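Local structure of similarities with probable monooxygenase (Photorhabdus luminescens, 4HB9) at residues I25-Y30 and A123-W128; N129-R134 and F146-S151; T312-G317 and S360-Q365. The protein binds flavin-adenine dinucleotide and is probably a flavin-dependent monooxygenase of the aromatic ring hydroxylase-like type. All blocks are in the same frame, centred on the assembly; numbering follows the deposited sequence.

Interaction 1 of 3, residues I25-Y30 and A123-W128; sequences IKVTIY and ANTIQW
At the rim of the five-stranded parallel sheet of the Rossmann-type FAD-binding fold, the short strand 126-127 lies alongside strand 26-30 and forms the outermost strand on that side. Two backbone hydrogen bonds fix the parallel register, both running through Ile29. Ile29 N-H reaches Thr125 O at 3.0 Å, coming from above the carbonyl plane, while Ile29 O receives the N-H of Gln127 at 2.7 Å, almost along the C=O axis. Both are nearly straight at the hydrogen, 174° each.

The Gln127 side chain is worth following outward. CB passes close to Ile29 O and to the Tyr30 ring atom CD1. Gln127 CG, anti to the carbonyl carbon (chi1 -42°), rests obliquely against the Tyr30 ring, 3.8 Å from Tyr30 CD1, and also presses on the Thr28 methyl. A bend at chi2 then brings CD by Thr28 CG2 as well, and the Gln127 chain crosses Thr28 at about a right angle. The hydroxyl of Thr28 is engaged elsewhere, by His3 of strand 3-7. Tyr30, at the end of strand 26-30, also touches FAD.

Ile29 and Ile126 share the other face of the sheet. They lie side by side and point the same way, and helix 11-22 packs on Ile29. The two side chains meet where the Ile29 CD1 methyl touches Ile126 CG1 at 4.0 Å.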
# COMPACT_ATOMS: atom_id res chain seq x y z
N ILE A 25 22.69 -7.56 -10.80
CA ILE A 25 22.28 -6.52 -11.75
C ILE A 25 22.52 -5.15 -11.17
O ILE A 25 22.27 -4.91 -9.99
CB ILE A 25 20.81 -6.74 -12.15
CG1 ILE A 25 20.69 -8.07 -12.88
CG2 ILE A 25 20.26 -5.59 -12.98
CD1 ILE A 25 19.28 -8.61 -13.01
N LYS A 26 23.03 -4.23 -11.99
CA LYS A 26 23.29 -2.87 -11.56
C LYS A 26 21.98 -2.11 -11.46
O LYS A 26 21.16 -2.16 -12.39
CB LYS A 26 24.20 -2.18 -12.57
CG LYS A 26 24.66 -0.79 -12.17
CD LYS A 26 25.45 -0.15 -13.30
CE LYS A 26 26.27 1.03 -12.81
NZ LYS A 26 25.46 2.00 -12.02
N VAL A 27 21.77 -1.42 -10.35
CA VAL A 27 20.48 -0.78 -10.09
C VAL A 27 20.67 0.50 -9.32
O VAL A 27 21.51 0.59 -8.39
CB VAL A 27 19.50 -1.76 -9.36
CG1 VAL A 27 20.14 -2.33 -8.11
CG2 VAL A 27 18.15 -1.10 -9.04
N THR A 28 19.89 1.50 -9.70
CA THR A 28 19.81 2.76 -8.99
C THR A 28 18.34 3.12 -8.78
O THR A 28 17.49 2.88 -9.66
CB THR A 28 20.50 3.89 -9.79
OG1 THR A 28 21.85 3.52 -10.09
CG2 THR A 28 20.50 5.17 -9.03
N ILE A 29 18.04 3.68 -7.61
CA ILE A 29 16.71 4.19 -7.32
C ILE A 29 16.77 5.69 -7.19
O ILE A 29 17.62 6.21 -6.49
CB ILE A 29 16.14 3.65 -5.98
CG1 ILE A 29 15.99 2.13 -6.01
CG2 ILE A 29 14.80 4.32 -5.69
CD1 ILE A 29 15.69 1.55 -4.64
N TYR A 30 15.82 6.37 -7.81
CA TYR A 30 15.68 7.82 -7.69
C TYR A 30 14.39 8.12 -6.94
O TYR A 30 13.31 7.74 -7.37
CB TYR A 30 15.70 8.49 -9.07
CG TYR A 30 16.87 8.03 -9.91
CD1 TYR A 30 18.12 8.66 -9.80
CD2 TYR A 30 16.76 6.94 -10.75
CE1 TYR A 30 19.21 8.21 -10.56
CE2 TYR A 30 17.83 6.49 -11.49
CZ TYR A 30 19.04 7.13 -11.39
OH TYR A 30 20.09 6.65 -12.15
N ALA A 123 21.77 2.25 1.07
CA ALA A 123 22.17 3.65 1.31
C ALA A 123 22.88 4.25 0.12
O ALA A 123 22.76 5.44 -0.15
CB ALA A 123 23.05 3.76 2.55
N ASN A 124 23.64 3.43 -0.60
CA ASN A 124 24.38 3.91 -1.75
C ASN A 124 23.73 3.47 -3.09
O ASN A 124 24.32 3.59 -4.17
CB ASN A 124 25.85 3.50 -1.53
CG ASN A 124 26.36 3.95 -0.13
OD1 ASN A 124 26.25 5.14 0.25
ND2 ASN A 124 26.86 2.99 0.67
N THR A 125 22.47 3.00 -3.01
CA THR A 125 21.64 2.69 -4.19
C THR A 125 20.59 3.78 -4.41
O THR A 125 20.24 4.10 -5.56
CB THR A 125 20.91 1.35 -4.01
OG1 THR A 125 21.87 0.31 -3.89
CG2 THR A 125 19.97 1.02 -5.18
N ILE A 126 20.04 4.30 -3.31
CA ILE A 126 18.96 5.29 -3.38
C ILE A 126 19.55 6.66 -3.53
O ILE A 126 20.37 7.07 -2.71
CB ILE A 126 18.07 5.28 -2.14
CG1 ILE A 126 17.44 3.91 -1.97
CG2 ILE A 126 16.99 6.34 -2.27
CD1 ILE A 126 16.83 3.70 -0.61
N GLN A 127 19.14 7.35 -4.58
CA GLN A 127 19.51 8.74 -4.83
C GLN A 127 18.33 9.59 -4.38
O GLN A 127 17.28 9.62 -5.04
CB GLN A 127 19.78 8.95 -6.31
CG GLN A 127 20.56 7.82 -6.97
CD GLN A 127 21.88 7.53 -6.29
OE1 GLN A 127 22.27 6.35 -6.09
NE2 GLN A 127 22.61 8.59 -5.97
N TRP A 128 18.52 10.27 -3.26
CA TRP A 128 17.47 11.05 -2.64
C TRP A 128 17.33 12.39 -3.33
O TRP A 128 18.25 12.81 -4.04
CB TRP A 128 17.80 11.26 -1.15
CG TRP A 128 18.00 9.98 -0.39
CD1 TRP A 128 19.18 9.39 -0.08
CD2 TRP A 128 16.97 9.12 0.13
NE1 TRP A 128 18.96 8.22 0.61
CE2 TRP A 128 17.61 8.04 0.76
CE3 TRP A 128 15.57 9.16 0.10
CZ2 TRP A 128 16.90 6.99 1.37
CZ3 TRP A 128 14.85 8.11 0.75
CH2 TRP A 128 15.53 7.05 1.36

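Interaction 2 of 3, residues N129-R134 and F146-S151. With FAD (flavin-adenine dinucleotide), chain B.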
# COMPACT_ATOMS: atom_id res chain seq x y z
N ASN A 129 16.18 13.04 -3.15
CA ASN A 129 15.90 14.37 -3.69
C ASN A 129 15.95 14.43 -5.21
O ASN A 129 16.40 15.40 -5.80
CB ASN A 129 16.84 15.41 -3.09
CG ASN A 129 16.85 15.37 -1.58
OD1 ASN A 129 15.88 15.78 -0.94
ND2 ASN A 129 17.93 14.86 -1.00
N LYS A 130 15.48 13.36 -5.83
CA LYS A 130 15.48 13.21 -7.26
C LYS A 130 14.04 12.99 -7.69
O LYS A 130 13.51 11.87 -7.60
CB LYS A 130 16.36 12.02 -7.65
CG LYS A 130 17.84 12.27 -7.39
CD LYS A 130 18.44 12.96 -8.61
CE LYS A 130 19.78 13.61 -8.35
NZ LYS A 130 20.38 13.96 -9.67
N THR A 131 13.40 14.07 -8.14
CA THR A 131 12.01 14.01 -8.57
C THR A 131 11.95 13.80 -10.08
O THR A 131 12.28 14.70 -10.84
CB THR A 131 11.26 15.32 -8.20
OG1 THR A 131 11.22 15.44 -6.78
CG2 THR A 131 9.84 15.34 -8.72
N PHE A 132 11.50 12.62 -10.49
CA PHE A 132 11.31 12.31 -11.88
C PHE A 132 10.29 13.27 -12.51
O PHE A 132 9.24 13.55 -11.92
CB PHE A 132 10.85 10.87 -12.06
CG PHE A 132 10.34 10.58 -13.42
CD1 PHE A 132 11.18 10.06 -14.38
CD2 PHE A 132 9.03 10.86 -13.76
CE1 PHE A 132 10.71 9.80 -15.66
CE2 PHE A 132 8.55 10.61 -15.03
CZ PHE A 132 9.40 10.07 -15.99
N VAL A 133 10.61 13.77 -13.69
CA VAL A 133 9.71 14.64 -14.46
C VAL A 133 9.34 13.99 -15.81
O VAL A 133 8.18 13.96 -16.19
CB VAL A 133 10.36 16.03 -14.70
CG1 VAL A 133 9.54 16.86 -15.69
CG2 VAL A 133 10.53 16.78 -13.38
N ARG A 134 10.33 13.46 -16.53
CA ARG A 134 10.08 12.76 -17.79
C ARG A 134 11.26 11.93 -18.23
O ARG A 134 12.34 12.06 -17.70
CB ARG A 134 9.73 13.76 -18.92
CG ARG A 134 10.87 14.66 -19.32
CD ARG A 134 10.43 15.75 -20.31
NE ARG A 134 11.54 16.68 -20.52
CZ ARG A 134 12.45 16.58 -21.49
NH1 ARG A 134 12.38 15.60 -22.40
NH2 ARG A 134 13.42 17.47 -21.57
N PHE A 146 14.99 12.68 -16.80
CA PHE A 146 15.13 14.06 -16.36
C PHE A 146 14.47 14.28 -15.00
O PHE A 146 13.33 13.90 -14.81
CB PHE A 146 14.42 15.00 -17.34
CG PHE A 146 15.01 14.96 -18.73
CD1 PHE A 146 15.90 15.94 -19.15
CD2 PHE A 146 14.69 13.94 -19.61
CE1 PHE A 146 16.43 15.92 -20.43
CE2 PHE A 146 15.23 13.91 -20.89
CZ PHE A 146 16.10 14.90 -21.30
N PHE A 147 15.17 14.96 -14.10
CA PHE A 147 14.67 15.27 -12.77
C PHE A 147 14.33 16.75 -12.60
O PHE A 147 14.77 17.60 -13.37
CB PHE A 147 15.67 14.80 -11.72
CG PHE A 147 16.01 13.36 -11.86
CD1 PHE A 147 15.12 12.39 -11.43
CD2 PHE A 147 17.19 12.96 -12.47
CE1 PHE A 147 15.40 11.04 -11.58
CE2 PHE A 147 17.48 11.62 -12.63
CZ PHE A 147 16.59 10.65 -12.17
N ALA A 148 13.51 17.04 -11.60
CA ALA A 148 12.95 18.39 -11.40
C ALA A 148 14.02 19.45 -11.13
O ALA A 148 13.83 20.63 -11.42
CB ALA A 148 11.96 18.40 -10.26
N ASP A 149 15.13 19.02 -10.54
CA ASP A 149 16.24 19.94 -10.25
C ASP A 149 17.10 20.22 -11.48
O ASP A 149 18.09 20.96 -11.40
CB ASP A 149 17.11 19.41 -9.10
CG ASP A 149 17.91 18.16 -9.45
OD1 ASP A 149 17.71 17.54 -10.53
OD2 ASP A 149 18.75 17.78 -8.62
N GLY A 150 16.74 19.61 -12.62
CA GLY A 150 17.45 19.87 -13.89
C GLY A 150 18.56 18.87 -14.19
O GLY A 150 19.22 18.94 -15.23
N SER A 151 18.77 17.91 -13.29
CA SER A 151 19.74 16.86 -13.56
C SER A 151 19.15 15.78 -14.46
O SER A 151 17.93 15.77 -14.72
CB SER A 151 20.27 16.25 -12.25
OG SER A 151 19.24 15.65 -11.48
PA FAD B . 4.79 3.65 -2.57
O1A FAD B . 5.17 2.68 -1.48
O2A FAD B . 3.78 4.73 -2.44
O5B FAD B . 6.15 4.29 -3.13
C5B FAD B . 6.15 5.27 -4.16
C4B FAD B . 7.46 6.00 -4.00
O4B FAD B . 7.69 6.81 -5.17
C3B FAD B . 7.51 6.94 -2.78
O3B FAD B . 8.73 6.79 -2.05
C2B FAD B . 7.39 8.30 -3.41
O2B FAD B . 7.98 9.37 -2.69
C1B FAD B . 8.12 8.08 -4.74
N9A FAD B . 7.80 9.02 -5.82
C8A FAD B . 6.57 9.43 -6.23
N7A FAD B . 6.66 10.25 -7.31
C5A FAD B . 7.98 10.36 -7.59
C6A FAD B . 8.76 11.09 -8.61
N6A FAD B . 8.07 11.86 -9.48
N1A FAD B . 10.10 10.99 -8.58
C2A FAD B . 10.73 10.19 -7.69
N3A FAD B . 10.10 9.49 -6.73
C4A FAD B . 8.73 9.54 -6.64
N1 FAD B . -1.11 -2.71 1.60
C2 FAD B . -1.12 -4.01 1.99
O2 FAD B . -0.74 -4.94 1.20
N3 FAD B . -1.53 -4.34 3.23
C4 FAD B . -1.99 -3.47 4.13
O4 FAD B . -2.36 -3.86 5.27
C4X FAD B . -2.05 -2.05 3.77
N5 FAD B . -2.49 -1.09 4.63
C5X FAD B . -2.53 0.20 4.24
C6 FAD B . -3.00 1.19 5.09
C7 FAD B . -3.04 2.53 4.71
C7M FAD B . -3.56 3.61 5.65
C8 FAD B . -2.59 2.92 3.36
C8M FAD B . -2.61 4.36 2.92
C9 FAD B . -2.11 1.94 2.50
C9A FAD B . -2.06 0.59 2.87
N10 FAD B . -1.58 -0.40 1.99
C10 FAD B . -1.57 -1.73 2.40
C1' FAD B . -1.15 -0.09 0.61
C2' FAD B . 0.36 0.11 0.48
O2' FAD B . 0.84 1.02 1.46
C3' FAD B . 0.67 0.65 -0.91
O3' FAD B . -0.11 -0.07 -1.87
C4' FAD B . 2.14 0.47 -1.24
O4' FAD B . 2.86 1.50 -0.59
C5' FAD B . 2.42 0.54 -2.73
O5' FAD B . 3.81 0.36 -2.90
P FAD B . 4.53 1.20 -4.08
O1P FAD B . 5.99 0.86 -3.93
O2P FAD B . 3.81 0.94 -5.37
O3P FAD B . 4.29 2.76 -3.81
O HOH W 1 14.91 16.57 -8.41
O HOH W 2 18.60 16.82 -6.08
O HOH W 3 21.13 16.86 -8.94
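A classic beta bulge breaks the register of this antiparallel hairpin: Val133 and Arg134 both face Phe146, whose O takes a 2.9 Å hydrogen bond from Val133 N and a weak one from Arg134 N. Phe146 N answers with a straight bond to Arg134 O.

Arg134 and Phe146 put their side chains on one face of the sheet; Arg134 CG takes the crowded position between backbone N and carbonyl carbon (chi1 68°). The extended chain then lays the guanidinium flat over the Phe146 ring, Arg134 CZ 3.8 Å from the ring centroid and planes 18° apart, a cation-pi stack. Glu136 holds NH1 in a salt bridge.

Ahead of the bulge, Thr131 O accepts from Ala148 N at 2.8 Å. Lys130 bends at chi2 and sends CD over one face of the Phe147 ring, a CH-pi contact; Lys130 NZ ends on Ser151 OG, 2.7 Å away. That hydroxyl in turn donates to the syn lone pair of Asp149 OD1, which also accepts from Ser151 N, closing an Asx turn. Asp149 OD2 is 4.3 Å from Lys130 NZ, and a water bridges the two.

The backbone of Phe132 reads the adenine edge of FAD: Phe132 N donates to N1A at 2.9 Å, and N6A donates to Phe132 O. Strands 132-137 and 143-147 belong to a three-stranded antiparallel sheet completed by strand 152-155, while helix 167-172 packs against Phe132 and Arg134.

Interaction 3 of 3, residues T312-G317 and S360-Q365; sequences TVTLLG and SDYEQQ
Strand 313-315, an edge strand of the parallel sheet in the Rossmann-type FAD-binding fold, at the end away from 126-127, is joined to the long helix 355-386 by two side-chain hydrogen bonds. The short segments run nearly alongside each other, 26° apart, with their axes 9.8 Å from one another at the closest. At that spacing the contact is made by long polar side chains reaching from the helix.

Tyr362 has CG anti to the backbone N (chi1 158°), which sends the ring toward the strand. Tyr362 OH donates to Leu315 O at 2.7 Å, in the carbonyl plane and on a lone pair. Leu315 O and Thr314 OG1 both lie in the ring plane at its edge, so the ring meets the strand edge-on. Tyr362 OH also sits 3.2 Å from Leu316 CB.

The next residue, Glu363, extends beyond CG and slides past Thr314 in the opposite direction. Thr314 OG1, anti to its own backbone N, donates to the anti lone pair of Glu363 OE2 at 2.7 Å.

Further partners hold this buried carboxylate: Trp308 NE1 also donates to OE2, and Ser310 OG bonds to OE1. With so many donors around it, the carboxylate is probably kept ionised. Asp337 and Leu340 of helix 330-349 also touch the Tyr362 side chain. Asp337 OD2 accepts from Gly317 N; Gly317 is the N-cap residue of helix 318-321 and itself touches FAD. Between strand and helix, a water lies 2.6 Å from Val313 O and 2.7 Å from Glu363 OE2.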
# COMPACT_ATOMS: atom_id res chain seq x y z
N THR A 312 11.61 -1.12 -22.98
CA THR A 312 12.53 -1.04 -21.86
C THR A 312 12.04 -0.12 -20.74
O THR A 312 12.74 0.08 -19.76
CB THR A 312 13.91 -0.60 -22.35
OG1 THR A 312 13.80 0.66 -22.99
CG2 THR A 312 14.48 -1.64 -23.33
N VAL A 313 10.84 0.45 -20.87
CA VAL A 313 10.16 1.15 -19.76
C VAL A 313 9.06 0.22 -19.28
O VAL A 313 8.28 -0.33 -20.11
CB VAL A 313 9.50 2.48 -20.22
CG1 VAL A 313 8.75 3.15 -19.08
CG2 VAL A 313 10.51 3.44 -20.81
N THR A 314 8.98 0.03 -17.97
CA THR A 314 7.88 -0.71 -17.40
C THR A 314 7.45 -0.12 -16.04
O THR A 314 7.96 0.90 -15.62
CB THR A 314 8.17 -2.23 -17.34
OG1 THR A 314 6.97 -2.94 -17.08
CG2 THR A 314 9.17 -2.60 -16.30
N LEU A 315 6.47 -0.74 -15.40
CA LEU A 315 5.88 -0.19 -14.17
C LEU A 315 5.71 -1.26 -13.14
O LEU A 315 5.59 -2.44 -13.51
CB LEU A 315 4.50 0.40 -14.46
CG LEU A 315 4.50 1.55 -15.48
CD1 LEU A 315 3.08 1.82 -15.96
CD2 LEU A 315 5.15 2.80 -14.95
N LEU A 316 5.65 -0.87 -11.85
CA LEU A 316 5.24 -1.80 -10.81
C LEU A 316 4.52 -1.12 -9.66
O LEU A 316 4.51 0.08 -9.57
CB LEU A 316 6.38 -2.69 -10.31
CG LEU A 316 7.52 -2.24 -9.43
CD1 LEU A 316 7.12 -1.92 -7.99
CD2 LEU A 316 8.54 -3.37 -9.42
N GLY A 317 3.87 -1.92 -8.84
CA GLY A 317 3.18 -1.41 -7.67
C GLY A 317 1.94 -0.60 -8.00
O GLY A 317 1.27 -0.86 -9.01
N SER A 360 7.96 -8.28 -21.28
CA SER A 360 6.63 -8.69 -21.73
C SER A 360 5.99 -9.79 -20.90
O SER A 360 4.78 -9.74 -20.63
CB SER A 360 6.70 -9.16 -23.21
OG SER A 360 5.39 -9.33 -23.69
N ASP A 361 6.80 -10.79 -20.53
CA ASP A 361 6.38 -11.92 -19.70
C ASP A 361 5.93 -11.41 -18.33
O ASP A 361 4.88 -11.82 -17.81
CB ASP A 361 7.56 -12.92 -19.54
CG ASP A 361 7.19 -14.22 -18.83
OD1 ASP A 361 6.00 -14.56 -18.64
OD2 ASP A 361 8.12 -14.97 -18.43
N TYR A 362 6.77 -10.55 -17.75
CA TYR A 362 6.43 -9.90 -16.46
C TYR A 362 5.08 -9.19 -16.57
O TYR A 362 4.20 -9.39 -15.75
CB TYR A 362 7.53 -8.91 -16.05
CG TYR A 362 7.03 -7.85 -15.07
CD1 TYR A 362 6.65 -8.19 -13.77
CD2 TYR A 362 6.89 -6.53 -15.46
CE1 TYR A 362 6.16 -7.22 -12.89
CE2 TYR A 362 6.41 -5.56 -14.59
CZ TYR A 362 6.04 -5.91 -13.31
OH TYR A 362 5.56 -4.94 -12.46
N GLU A 363 4.94 -8.36 -17.61
CA GLU A 363 3.74 -7.54 -17.78
C GLU A 363 2.48 -8.36 -17.97
O GLU A 363 1.42 -8.03 -17.42
CB GLU A 363 3.92 -6.51 -18.91
CG GLU A 363 4.94 -5.43 -18.54
CD GLU A 363 5.27 -4.51 -19.68
OE1 GLU A 363 5.14 -4.98 -20.84
OE2 GLU A 363 5.72 -3.35 -19.43
N GLN A 364 2.60 -9.47 -18.70
CA GLN A 364 1.46 -10.34 -18.95
C GLN A 364 1.02 -11.06 -17.66
O GLN A 364 -0.17 -11.11 -17.33
CB GLN A 364 1.78 -11.34 -20.07
CG GLN A 364 0.59 -12.13 -20.56
CD GLN A 364 -0.37 -11.34 -21.46
OE1 GLN A 364 -0.19 -10.15 -21.72
NE2 GLN A 364 -1.41 -12.02 -21.91
N GLN A 365 1.98 -11.59 -16.90
CA GLN A 365 1.66 -12.22 -15.63
C GLN A 365 1.09 -11.20 -14.65
O GLN A 365 0.13 -11.50 -13.93
CB GLN A 365 2.89 -12.89 -15.00
CG GLN A 365 3.40 -14.07 -15.79
CD GLN A 365 4.35 -14.94 -15.01
OE1 GLN A 365 4.17 -15.17 -13.81
NE2 GLN A 365 5.35 -15.47 -15.70
O HOH W 4 7.02 -2.13 -21.41

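How the interactions relate
Interactions 1 and 3 lie at the two outer strands of one parallel sheet, 126-127 and 313-315, with centres about 20 Å apart and no atoms touching. Interaction 2 follows interaction 1 directly in the chain and packs on it: Tyr30 CD1 is 3.5 Å from Phe147 CZ, the two rings meeting at about 40°, and Tyr30 CB is 3.9 Å from Lys130 CB. Interaction 2 stays clear of interaction 3, nearest atoms about 8 Å apart. All three reach FAD: Phe132 bonds its adenine, Tyr30 touches FAD, though the nearest atoms of its side chain are about 5 Å from the cofactor, and Gly317 touches it after strand 313-315 ends.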